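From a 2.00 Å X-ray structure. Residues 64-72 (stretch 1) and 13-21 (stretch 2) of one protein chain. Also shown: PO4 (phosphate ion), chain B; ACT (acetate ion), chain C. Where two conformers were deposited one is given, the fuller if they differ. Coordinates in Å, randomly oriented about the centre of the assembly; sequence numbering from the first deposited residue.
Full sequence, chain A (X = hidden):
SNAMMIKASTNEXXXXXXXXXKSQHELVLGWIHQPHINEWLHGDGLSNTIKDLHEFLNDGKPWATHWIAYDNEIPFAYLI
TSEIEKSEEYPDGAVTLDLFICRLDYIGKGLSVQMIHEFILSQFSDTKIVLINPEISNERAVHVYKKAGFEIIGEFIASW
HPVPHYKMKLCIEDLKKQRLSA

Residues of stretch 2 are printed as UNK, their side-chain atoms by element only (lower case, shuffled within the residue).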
ATOM      1  N   ALA A  64       3.178   2.466  11.821  1.00 24.49           N
ATOM      2  CA  ALA A  64       2.875   2.873  10.440  1.00 24.59           C
ATOM      3  C   ALA A  64       1.751   3.913  10.393  1.00 24.46           C
ATOM      4  O   ALA A  64       1.141   4.196  11.411  1.00 24.02           O
ATOM      5  CB  ALA A  64       2.523   1.628   9.613  1.00 23.46           C
ATOM      6  N   THR A  65       1.532   4.513   9.226  1.00 25.51           N
ATOM      7  CA  THR A  65       0.378   5.392   8.964  1.00 26.01           C
ATOM      8  C   THR A  65      -0.690   4.560   8.259  1.00 26.52           C
ATOM      9  O   THR A  65      -0.370   3.675   7.443  1.00 26.43           O
ATOM     10  CB  THR A  65       0.783   6.578   8.065  1.00 26.89           C
ATOM     11  OG1 THR A  65       1.831   7.295   8.713  1.00 28.64           O
ATOM     12  CG2 THR A  65      -0.340   7.537   7.862  1.00 27.49           C
ATOM     13  N   HIS A  66      -1.936   4.778   8.645  1.00 25.57           N
ATOM     14  CA  HIS A  66      -3.052   3.964   8.147  1.00 25.63           C
ATOM     15  C   HIS A  66      -3.986   4.882   7.357  1.00 25.74           C
ATOM     16  O   HIS A  66      -4.360   5.957   7.855  1.00 26.45           O
ATOM     17  CB  HIS A  66      -3.763   3.293   9.315  1.00 25.12           C
ATOM     18  CG  HIS A  66      -2.899   2.284  10.020  1.00 25.37           C
ATOM     19  ND1 HIS A  66      -3.052   0.926   9.843  1.00 25.01           N
ATOM     20  CD2 HIS A  66      -1.825   2.441  10.830  1.00 25.28           C
ATOM     21  CE1 HIS A  66      -2.131   0.289  10.555  1.00 25.67           C
ATOM     22  NE2 HIS A  66      -1.374   1.186  11.159  1.00 24.86           N
ATOM     23  N   TRP A  67      -4.313   4.458   6.140  1.00 25.87           N
ATOM     24  CA  TRP A  67      -5.040   5.265   5.171  1.00 25.19           C
ATOM     25  C   TRP A  67      -6.264   4.532   4.640  1.00 26.35           C
ATOM     26  O   TRP A  67      -6.355   3.277   4.678  1.00 25.33           O
ATOM     27  CB  TRP A  67      -4.170   5.588   3.933  1.00 24.82           C
ATOM     28  CG  TRP A  67      -2.848   6.204   4.186  1.00 25.82           C
ATOM     29  CD1 TRP A  67      -1.682   5.558   4.515  1.00 26.51           C
ATOM     30  CD2 TRP A  67      -2.532   7.587   4.100  1.00 25.84           C
ATOM     31  NE1 TRP A  67      -0.636   6.475   4.613  1.00 26.20           N
ATOM     32  CE2 TRP A  67      -1.142   7.724   4.369  1.00 26.99           C
ATOM     33  CE3 TRP A  67      -3.286   8.741   3.806  1.00 25.86           C
ATOM     34  CZ2 TRP A  67      -0.498   8.971   4.377  1.00 27.01           C
ATOM     35  CZ3 TRP A  67      -2.632   9.973   3.786  1.00 25.89           C
ATOM     36  CH2 TRP A  67      -1.253  10.079   4.066  1.00 26.31           C
ATOM     37  N   ILE A  68      -7.188   5.336   4.102  1.00 25.88           N
ATOM     38  CA  ILE A  68      -8.388   4.834   3.426  1.00 25.73           C
ATOM     39  C   ILE A  68      -8.493   5.569   2.072  1.00 26.59           C
ATOM     40  O   ILE A  68      -8.242   6.778   1.999  1.00 26.84           O
ATOM     41  CB  ILE A  68      -9.668   4.960   4.347  1.00 25.32           C
ATOM     42  CG1 ILE A  68     -10.941   4.360   3.703  1.00 27.42           C
ATOM     43  CG2 ILE A  68      -9.935   6.401   4.826  1.00 26.19           C
ATOM     44  CD1 ILE A  68     -12.019   4.046   4.796  1.00 27.35           C
ATOM     45  N   ALA A  69      -8.844   4.835   1.019  1.00 24.71           N
ATOM     46  CA  ALA A  69      -9.039   5.415  -0.329  1.00 23.44           C
ATOM     47  C   ALA A  69     -10.519   5.516  -0.601  1.00 24.22           C
ATOM     48  O   ALA A  69     -11.265   4.561  -0.306  1.00 23.68           O
ATOM     49  CB  ALA A  69      -8.395   4.517  -1.377  1.00 24.87           C
ATOM     50  N   TYR A  70     -10.935   6.637  -1.204  1.00 23.90           N
ATOM     51  CA  TYR A  70     -12.329   6.907  -1.527  1.00 24.95           C
ATOM     52  C   TYR A  70     -12.506   7.089  -3.035  1.00 25.82           C
ATOM     53  O   TYR A  70     -11.634   7.651  -3.691  1.00 24.35           O
ATOM     54  CB  TYR A  70     -12.796   8.204  -0.848  1.00 27.10           C
ATOM     55  CG  TYR A  70     -13.193   7.993   0.585  1.00 29.99           C
ATOM     56  CD1 TYR A  70     -12.226   7.895   1.595  1.00 31.74           C
ATOM     57  CD2 TYR A  70     -14.529   7.852   0.929  1.00 31.43           C
ATOM     58  CE1 TYR A  70     -12.598   7.679   2.932  1.00 33.10           C
ATOM     59  CE2 TYR A  70     -14.913   7.634   2.246  1.00 33.39           C
ATOM     60  CZ  TYR A  70     -13.941   7.551   3.236  1.00 34.71           C
ATOM     61  OH  TYR A  70     -14.357   7.337   4.531  1.00 38.51           O
ATOM     62  N   ASP A  71     -13.642   6.617  -3.552  1.00 26.78           N
ATOM     63  CA  ASP A  71     -14.077   6.937  -4.903  1.00 25.86           C
ATOM     64  C   ASP A  71     -15.339   7.783  -4.672  1.00 27.40           C
ATOM     65  O   ASP A  71     -16.400   7.242  -4.368  1.00 25.70           O
ATOM     66  CB  ASP A  71     -14.389   5.644  -5.651  1.00 24.87           C
ATOM     67  CG  ASP A  71     -14.901   5.885  -7.058  1.00 25.51           C
ATOM     68  OD1 ASP A  71     -14.530   6.916  -7.680  1.00 26.07           O
ATOM     69  OD2 ASP A  71     -15.666   5.028  -7.531  1.00 23.69           O
ATOM     70  N   ASN A  72     -15.187   9.107  -4.748  1.00 28.61           N
ATOM     71  CA  ASN A  72     -16.213  10.050  -4.277  1.00 31.13           C
ATOM     72  C   ASN A  72     -16.594   9.728  -2.833  1.00 31.71           C
ATOM     73  O   ASN A  72     -15.719   9.681  -1.951  1.00 32.85           O
ATOM     74  CB  ASN A  72     -17.428  10.036  -5.211  1.00 33.81           C
ATOM     75  CG  ASN A  72     -17.110  10.609  -6.571  1.00 37.18           C
ATOM     76  OD1 ASN A  72     -16.212  11.463  -6.704  1.00 38.75           O
ATOM     77  ND2 ASN A  72     -17.841  10.153  -7.604  1.00 37.61           N
ATOM     78  N   UNK A  13      -7.182  13.429 -10.950  1.00 36.47           N
ATOM     79  CA  UNK A  13      -7.302  12.216 -10.149  1.00 33.75           C
ATOM     80  C   UNK A  13      -8.741  11.835  -9.816  1.00 32.35           C
ATOM     81  O   UNK A  13      -9.537  12.680  -9.453  1.00 31.86           O
ATOM     82  c   UNK A  13      -4.199  12.396  -7.904  1.00 34.65           C
ATOM     83  c   UNK A  13      -6.515  12.345  -8.844  1.00 34.67           C
ATOM     84  c   UNK A  13      -5.015  12.383  -9.017  1.00 35.21           C
ATOM     85  c   UNK A  13      -3.043  12.526 -10.419  1.00 36.92           C
ATOM     86  c   UNK A  13      -4.424  12.449 -10.285  1.00 35.66           C
ATOM     87  c   UNK A  13      -2.827  12.463  -8.023  1.00 36.49           C
ATOM     88  c   UNK A  13      -2.238  12.535  -9.267  1.00 36.89           C
ATOM     89  N   UNK A  14      -9.045  10.544  -9.893  1.00 29.86           N
ATOM     90  CA  UNK A  14     -10.362  10.022  -9.560  1.00 27.15           C
ATOM     91  C   UNK A  14     -10.559   9.822  -8.038  1.00 26.03           C
ATOM     92  O   UNK A  14     -11.641  10.041  -7.513  1.00 26.35           O
ATOM     93  n   UNK A  14     -13.176   4.469 -11.931  1.00 27.39           N
ATOM     94  n   UNK A  14     -14.968   4.420 -10.465  1.00 28.78           N
ATOM     95  c   UNK A  14     -10.573   8.677 -10.281  1.00 28.29           C
ATOM     96  n   UNK A  14     -13.277   5.967 -10.176  1.00 29.64           N
ATOM     97  c   UNK A  14     -13.801   4.938 -10.848  1.00 30.07           C
ATOM     98  c   UNK A  14     -11.981   8.089 -10.082  1.00 29.16           C
ATOM     99  c   UNK A  14     -12.015   6.614 -10.539  1.00 29.69           C
ATOM    100  N   UNK A  15      -9.518   9.372  -7.356  1.00 24.71           N
ATOM    101  CA  UNK A  15      -9.611   8.941  -5.974  1.00 26.00           C
ATOM    102  C   UNK A  15      -9.090   9.958  -4.953  1.00 27.09           C
ATOM    103  O   UNK A  15      -8.276  10.839  -5.284  1.00 25.72           O
ATOM    104  c   UNK A  15     -10.901   5.078  -7.676  1.00 25.01           C
ATOM    105  c   UNK A  15      -8.832   7.635  -5.780  1.00 26.83           C
ATOM    106  c   UNK A  15      -8.272   5.953  -7.557  1.00 26.75           C
ATOM    107  c   UNK A  15      -9.932   4.514  -8.510  1.00 26.41           C
ATOM    108  c   UNK A  15     -10.548   6.112  -6.808  1.00 25.95           C
ATOM    109  c   UNK A  15      -9.225   6.549  -6.742  1.00 26.78           C
ATOM    110  c   UNK A  15      -8.623   4.942  -8.451  1.00 26.78           C
ATOM    111  N   UNK A  16      -9.570   9.793  -3.720  1.00 26.62           N
ATOM    112  CA  UNK A  16      -9.241  10.651  -2.592  1.00 29.65           C
ATOM    113  C   UNK A  16      -8.654   9.754  -1.516  1.00 27.98           C
ATOM    114  O   UNK A  16      -9.109   8.618  -1.348  1.00 28.62           O
ATOM    115  c   UNK A  16     -10.524  11.294  -2.067  1.00 33.01           C
ATOM    116  s   UNK A  16     -10.258  12.396  -0.677  1.00 42.38           S
ATOM    117  N   UNK A  17      -7.646  10.236  -0.803  1.00 25.77           N
ATOM    118  CA  UNK A  17      -6.989   9.429   0.240  1.00 25.52           C
ATOM    119  C   UNK A  17      -6.897  10.250   1.532  1.00 25.71           C
ATOM    120  O   UNK A  17      -6.591  11.457   1.496  1.00 26.02           O
ATOM    121  c   UNK A  17      -5.552   8.296  -1.552  1.00 24.82           C
ATOM    122  c   UNK A  17      -5.705   6.261  -2.923  1.00 24.49           C
ATOM    123  c   UNK A  17      -5.726   6.926  -1.637  1.00 23.02           C
ATOM    124  c   UNK A  17      -5.572   8.986  -0.209  1.00 24.40           C
ATOM    125  c   UNK A  17      -5.363   8.411  -4.021  1.00 24.18           C
ATOM    126  c   UNK A  17      -5.556   7.024  -4.117  1.00 24.16           C
ATOM    127  c   UNK A  17      -5.359   9.041  -2.740  1.00 25.12           C
ATOM    128  N   UNK A  18      -7.165   9.603   2.657  1.00 24.33           N
ATOM    129  CA  UNK A  18      -7.043  10.262   3.956  1.00 24.49           C
ATOM    130  C   UNK A  18      -6.539   9.306   4.994  1.00 24.22           C
ATOM    131  O   UNK A  18      -6.781   8.121   4.914  1.00 24.48           O
ATOM    132  c   UNK A  18      -9.911  11.625   2.576  1.00 32.55           C
ATOM    133  c   UNK A  18     -10.794  12.906   2.930  1.00 33.46           C
ATOM    134  n   UNK A  18     -10.021  14.237   3.110  1.00 29.16           N
ATOM    135  c   UNK A  18      -8.356  10.915   4.465  1.00 27.94           C
ATOM    136  c   UNK A  18      -9.660  10.622   3.740  1.00 30.97           C
ATOM    137  N   UNK A  19      -5.872   9.851   6.005  1.00 24.15           N
ATOM    138  CA  UNK A  19      -5.525   9.073   7.157  1.00 24.60           C
ATOM    139  C   UNK A  19      -6.812   8.633   7.825  1.00 26.72           C
ATOM    140  O   UNK A  19      -7.811   9.351   7.842  1.00 26.64           O
ATOM    141  c   UNK A  19      -4.616   9.852   8.098  1.00 24.27           C
ATOM    142  c   UNK A  19      -3.230   9.991   7.482  1.00 25.26           C
ATOM    143  n   UNK A  19      -1.196  11.323   7.511  1.00 29.00           N
ATOM    144  c   UNK A  19      -2.302  10.947   8.199  1.00 26.77           C
ATOM    145  o   UNK A  19      -2.559  11.371   9.322  1.00 26.65           O
ATOM    146  N   UNK A  20      -6.799   7.427   8.361  1.00 28.32           N
ATOM    147  CA  UNK A  20      -7.936   6.855   9.067  0.50 28.64           C
ATOM    148  C   UNK A  20      -8.327   7.669  10.288  1.00 29.98           C
ATOM    149  O   UNK A  20      -7.450   8.215  10.969  1.00 26.14           O
ATOM    150 se   UNK A  20      -9.151   3.818   7.921  0.50 32.68          SE
ATOM    151  c   UNK A  20      -7.397   4.463   8.410  0.50 31.46           C
ATOM    152  c   UNK A  20      -9.632   2.925   9.604  0.50 31.68           C
ATOM    153  c   UNK A  20      -7.554   5.454   9.533  0.50 30.03           C
ATOM    154  N   UNK A  21      -9.624   7.708  10.577  1.00 30.06           N
ATOM    155  CA  UNK A  21     -10.115   8.193  11.863  0.50 30.21           C
ATOM    156  C   UNK A  21     -11.005   7.132  12.496  1.00 30.20           C
ATOM    157  O   UNK A  21     -11.370   6.138  11.841  1.00 28.69           O
ATOM    158  c   UNK A  21     -12.070   9.554  10.938  0.50 31.71           C
ATOM    159  c   UNK A  21     -10.798   9.571  11.762  0.50 31.22           C
ATOM    160  n   UNK A  21     -12.162  10.460   9.972  0.50 31.71           N
ATOM    161  o   UNK A  21     -12.965   8.756  11.177  0.50 32.08           O
TER
HETATM  162  P   PO4 B 180     -15.822   2.574 -13.977  1.00 39.37           P
HETATM  163  O1  PO4 B 180     -17.111   2.108 -13.289  1.00 35.92           O
HETATM  164  O2  PO4 B 180     -15.905   4.080 -14.101  1.00 38.52           O
HETATM  165  O3  PO4 B 180     -14.657   2.201 -13.075  1.00 39.31           O
HETATM  166  O4  PO4 B 180     -15.590   1.971 -15.339  1.00 37.61           O
HETATM  167  C   ACT C 181     -16.631   1.019 -10.257  1.00 42.49           C
HETATM  168  O   ACT C 181     -16.935   2.220 -10.516  1.00 39.59           O
HETATM  169  OXT ACT C 181     -17.571   0.333  -9.761  1.00 43.64           O
HETATM  170  CH3 ACT C 181     -15.274   0.421 -10.584  1.00 39.81           C
HETATM  171  O   HOH W   1     -12.821  10.659  -5.151  1.00 26.82           O
HETATM  172  O   HOH W   2     -13.875  10.924  -8.523  1.00 30.91           O

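Position 13 has seven side-chain carbons: one, then a ring of six. The ring touches nothing on stretch 1. This is Phe13.

Position 14 has an unbranched run of three carbons and a nitrogen, ending in a carbon that carries two more nitrogens. That terminal group reaches the carboxylate of Asp71. This is Arg14. Its NE donates to Asp71 OD1 at 2.9 Å, nearly straight, and its NH2 donates to Asp71 OD2 at 3.1 Å. The two bonds form a salt bridge along the guanidinium edge. The same group binds two ions: NH1 of Arg14 donates to O3 of the phosphate at 2.9 Å, and NH2 of Arg14 to O of the acetate at 3.0 Å. Two waters each join the backbone O of Arg14 to Asn72, one through Asn72 N and the other through Asn72 OD1.

Position 15 again has one carbon and a six-carbon ring. The ring edge meets the O of Tyr70 and the CB of Asp71. This is Phe15. Its CD1 lies 4.0 Å from Asp71 CB, and both side chains point to the same face of the sheet.

Position 16 has two side-chain atoms, a carbon and a sulfur. Its CB lies 4.0 Å from Tyr70 CB. The sulfur identifies Cys16. It pairs with Tyr70 through two backbone bonds: Cys16 N to Tyr70 O at 3.0 Å, and Tyr70 N to Cys16 O at 2.7 Å.

Position 17 has one carbon and a six-carbon ring, which lies close to Ala69. This is Phe17. Its CE1 packs 3.6 Å from Ala69 CB, on the face that also carries Phe15 and Asp71.

Position 18 has four carbons in a row ending in nitrogen. The chain passes near Ile68 and Tyr70. This is Lys18. Its CG is 4.2 Å from Tyr70 CE1. Its backbone pairs with Ile68: Lys18 N to Ile68 O at 3.1 Å, and Ile68 N to Lys18 O at 2.9 Å.

Position 19 has three carbons, the third carrying an oxygen and a nitrogen. The chain lies over the Trp67 ring. This is Gln19. Its CG sits 3.8 Å from the centroid of the Trp67 six-membered ring, a CH-pi contact over the face.

Position 20 has an unbranched chain of two carbons, a selenium and a carbon. It packs against Ile68. This is Met20, present as selenomethionine. Its SE is 3.8 Å from Ile68 CB, and its N donates to His66 O at 2.9 Å.

Position 21 has two carbons, the second carrying an oxygen and a nitrogen. It makes no contact with stretch 1. This is Asn21.

The contact is an antiparallel strand pairing. Five backbone hydrogen bonds set the register, and CA-H...O contacts lie between them. Ile68, Tyr70, Cys16 and Lys18 share one face; Ala69 and Phe17 pack on the other. Apolar contacts fill in around the backbone, and the Arg14–Asp71 salt bridge fastens one end.

Stretch 2 (13-21) FRFCFKQMN
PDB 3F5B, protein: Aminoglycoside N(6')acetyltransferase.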